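Local coordinates for glutamate racemase (Francisella tularensis subsp. tularensis, PDB 3OUT), which belongs to the Asp/Glu/hydantoin racemase family and is built around two parallel beta sheets, with D-glutamic acid bound in the model, at residues Y237-P242 / V263-Y268. Residues are numbered along the deposited sequence; the frame is centred on the assembly and turned at random.
Sequences YVTDIP and VSLDSY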
loop_
_atom_site.group_PDB
_atom_site.type_symbol
_atom_site.label_atom_id
_atom_site.label_comp_id
_atom_site.label_asym_id
_atom_site.label_seq_id
_atom_site.Cartn_x
_atom_site.Cartn_y
_atom_site.Cartn_z
ATOM N N TYR B 237 -6.635 -11.474 11.101
ATOM C CA TYR B 237 -5.583 -11.051 10.180
ATOM C C TYR B 237 -5.615 -9.550 10.034
ATOM O O TYR B 237 -6.659 -8.972 9.728
ATOM C CB TYR B 237 -5.814 -11.686 8.827
ATOM C CG TYR B 237 -5.441 -13.150 8.717
ATOM C CD1 TYR B 237 -4.223 -13.636 9.212
ATOM C CD2 TYR B 237 -6.266 -14.018 8.031
ATOM C CE1 TYR B 237 -3.864 -14.996 9.031
ATOM C CE2 TYR B 237 -5.944 -15.342 7.838
ATOM C CZ TYR B 237 -4.742 -15.843 8.347
ATOM O OH TYR B 237 -4.388 -17.176 8.111
ATOM N N VAL B 238 -4.478 -8.891 10.310
ATOM C CA VAL B 238 -4.429 -7.456 10.298
ATOM C C VAL B 238 -3.163 -6.965 9.594
ATOM O O VAL B 238 -2.116 -7.644 9.625
ATOM C CB VAL B 238 -4.534 -6.875 11.752
ATOM C CG1 VAL B 238 -5.900 -7.223 12.348
ATOM C CG2 VAL B 238 -3.420 -7.434 12.666
ATOM N N THR B 239 -3.250 -5.771 8.995
ATOM C CA THR B 239 -2.096 -5.206 8.290
ATOM C C THR B 239 -1.194 -4.332 9.174
ATOM O O THR B 239 -0.160 -3.884 8.721
ATOM C CB THR B 239 -2.547 -4.385 7.063
ATOM O OG1 THR B 239 -3.476 -3.402 7.492
ATOM C CG2 THR B 239 -3.214 -5.307 6.023
ATOM N N ASP B 240 -1.586 -4.124 10.425
ATOM C CA ASP B 240 -0.664 -3.516 11.418
ATOM C C ASP B 240 -1.074 -3.940 12.806
ATOM O O ASP B 240 -2.249 -4.279 13.044
ATOM C CB ASP B 240 -0.721 -2.002 11.334
ATOM C CG ASP B 240 0.447 -1.343 12.042
ATOM O OD1 ASP B 240 1.500 -2.033 12.138
ATOM O OD2 ASP B 240 0.296 -0.192 12.534
ATOM N N ILE B 241 -0.098 -3.928 13.722
ATOM C CA ILE B 241 -0.371 -4.188 15.132
ATOM C C ILE B 241 0.337 -3.087 15.909
ATOM O O ILE B 241 1.468 -3.267 16.385
ATOM C CB ILE B 241 0.016 -5.639 15.589
ATOM C CG1 ILE B 241 -0.752 -6.642 14.724
ATOM C CG2 ILE B 241 -0.252 -5.799 17.086
ATOM C CD1 ILE B 241 -0.303 -8.073 14.891
ATOM N N PRO B 242 -0.322 -1.931 16.047
ATOM C CA PRO B 242 0.196 -0.890 16.945
ATOM C C PRO B 242 -0.092 -1.195 18.416
ATOM O O PRO B 242 -0.924 -2.053 18.743
ATOM C CB PRO B 242 -0.554 0.357 16.498
ATOM C CG PRO B 242 -1.873 -0.196 16.034
ATOM C CD PRO B 242 -1.603 -1.535 15.414
ATOM N N VAL B 263 -0.289 -9.517 8.403
ATOM C CA VAL B 263 -0.287 -9.834 6.987
ATOM C C VAL B 263 -0.085 -8.566 6.164
ATOM O O VAL B 263 -0.098 -7.432 6.673
ATOM C CB VAL B 263 -1.618 -10.538 6.581
ATOM C CG1 VAL B 263 -1.855 -11.829 7.448
ATOM C CG2 VAL B 263 -2.771 -9.573 6.651
ATOM N N SER B 264 0.164 -8.783 4.872
ATOM C CA SER B 264 0.360 -7.726 3.911
ATOM C C SER B 264 -0.565 -7.861 2.731
ATOM O O SER B 264 -0.850 -8.985 2.249
ATOM C CB SER B 264 1.804 -7.780 3.410
ATOM O OG SER B 264 2.050 -6.719 2.509
ATOM N N LEU B 265 -1.037 -6.705 2.269
ATOM C CA LEU B 265 -1.816 -6.592 1.033
ATOM C C LEU B 265 -0.938 -6.190 -0.161
ATOM O O LEU B 265 -1.480 -5.903 -1.228
ATOM C CB LEU B 265 -2.998 -5.653 1.218
ATOM C CG LEU B 265 -4.077 -6.176 2.180
ATOM C CD1 LEU B 265 -5.130 -5.067 2.482
ATOM C CD2 LEU B 265 -4.733 -7.452 1.665
ATOM N N ASP B 266 0.387 -6.201 -0.003
ATOM C CA ASP B 266 1.285 -5.758 -1.090
ATOM C C ASP B 266 1.039 -6.494 -2.429
ATOM O O ASP B 266 1.203 -5.898 -3.498
ATOM C CB ASP B 266 2.757 -5.938 -0.700
ATOM C CG ASP B 266 3.235 -4.962 0.355
ATOM O OD1 ASP B 266 2.578 -3.930 0.636
ATOM O OD2 ASP B 266 4.364 -5.240 0.889
ATOM N N SER B 267 0.700 -7.772 -2.366
ATOM C CA SER B 267 0.488 -8.582 -3.582
ATOM C C SER B 267 -0.921 -8.592 -4.094
ATOM O O SER B 267 -1.204 -9.342 -5.022
ATOM C CB SER B 267 0.929 -10.039 -3.369
ATOM O OG SER B 267 2.292 -10.071 -3.005
ATOM N N TYR B 268 -1.800 -7.761 -3.539
ATOM C CA TYR B 268 -3.225 -7.825 -3.822
ATOM C C TYR B 268 -3.726 -6.573 -4.506
ATOM O O TYR B 268 -3.051 -5.525 -4.587
ATOM C CB TYR B 268 -4.027 -8.130 -2.531
ATOM C CG TYR B 268 -3.851 -9.536 -2.068
ATOM C CD1 TYR B 268 -4.681 -10.533 -2.562
ATOM C CD2 TYR B 268 -2.834 -9.908 -1.192
ATOM C CE1 TYR B 268 -4.547 -11.815 -2.185
ATOM C CE2 TYR B 268 -2.685 -11.249 -0.804
ATOM C CZ TYR B 268 -3.549 -12.185 -1.304
ATOM O OH TYR B 268 -3.439 -13.512 -0.969
ATOM O OXT TYR B 268 -4.848 -6.610 -5.042
HETATM O O HOH W 1 1.902 -5.539 6.905
#
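At the edge of the six-stranded parallel sheet, Val238 and Val263 carry the pairing of strands 234-238 and 259-262 one bond further, to where both chains leave the sheet. Val263 N donates to Val238 O at 2.9 Å, nearly straight at the hydrogen (170°). Thr239 and Val263 are where the backbones come closest (CA to CA 5.1 Å): Thr239 CA makes a CA-H...O contact with Val263 O at 3.4 Å, and one water donates to both Thr239 O and Val263 O. Beyond Thr239 the chains diverge.

The two methyls of Val263 have separate jobs. CG1, anti to its own carbonyl carbon (chi1 -56°), meets the Tyr237 ring obliquely, 3.5 Å from CD1; CG2 lies against the Val238 carbonyl, 3.6 Å from its O. Further on, the Thr239 methyl CG2 touches Leu265 at CG and CD1, both 4.0 Å away, the two side chains crossing at about a right angle. Thr239 turns its OG1 to Asp40 OD1 and Ala42 N instead.

From Ser264 on, an ST turn (Asp266 N to Ser264 OG) and a type I turn from Leu265 to Tyr268 bring the chain to its C-terminus. Phe38 of strand 35-39 packs against Thr239, Val263 and Leu265, helix 51-67 covers Leu265, and Arg51 of the second subunit makes a cation-pi contact with Tyr237.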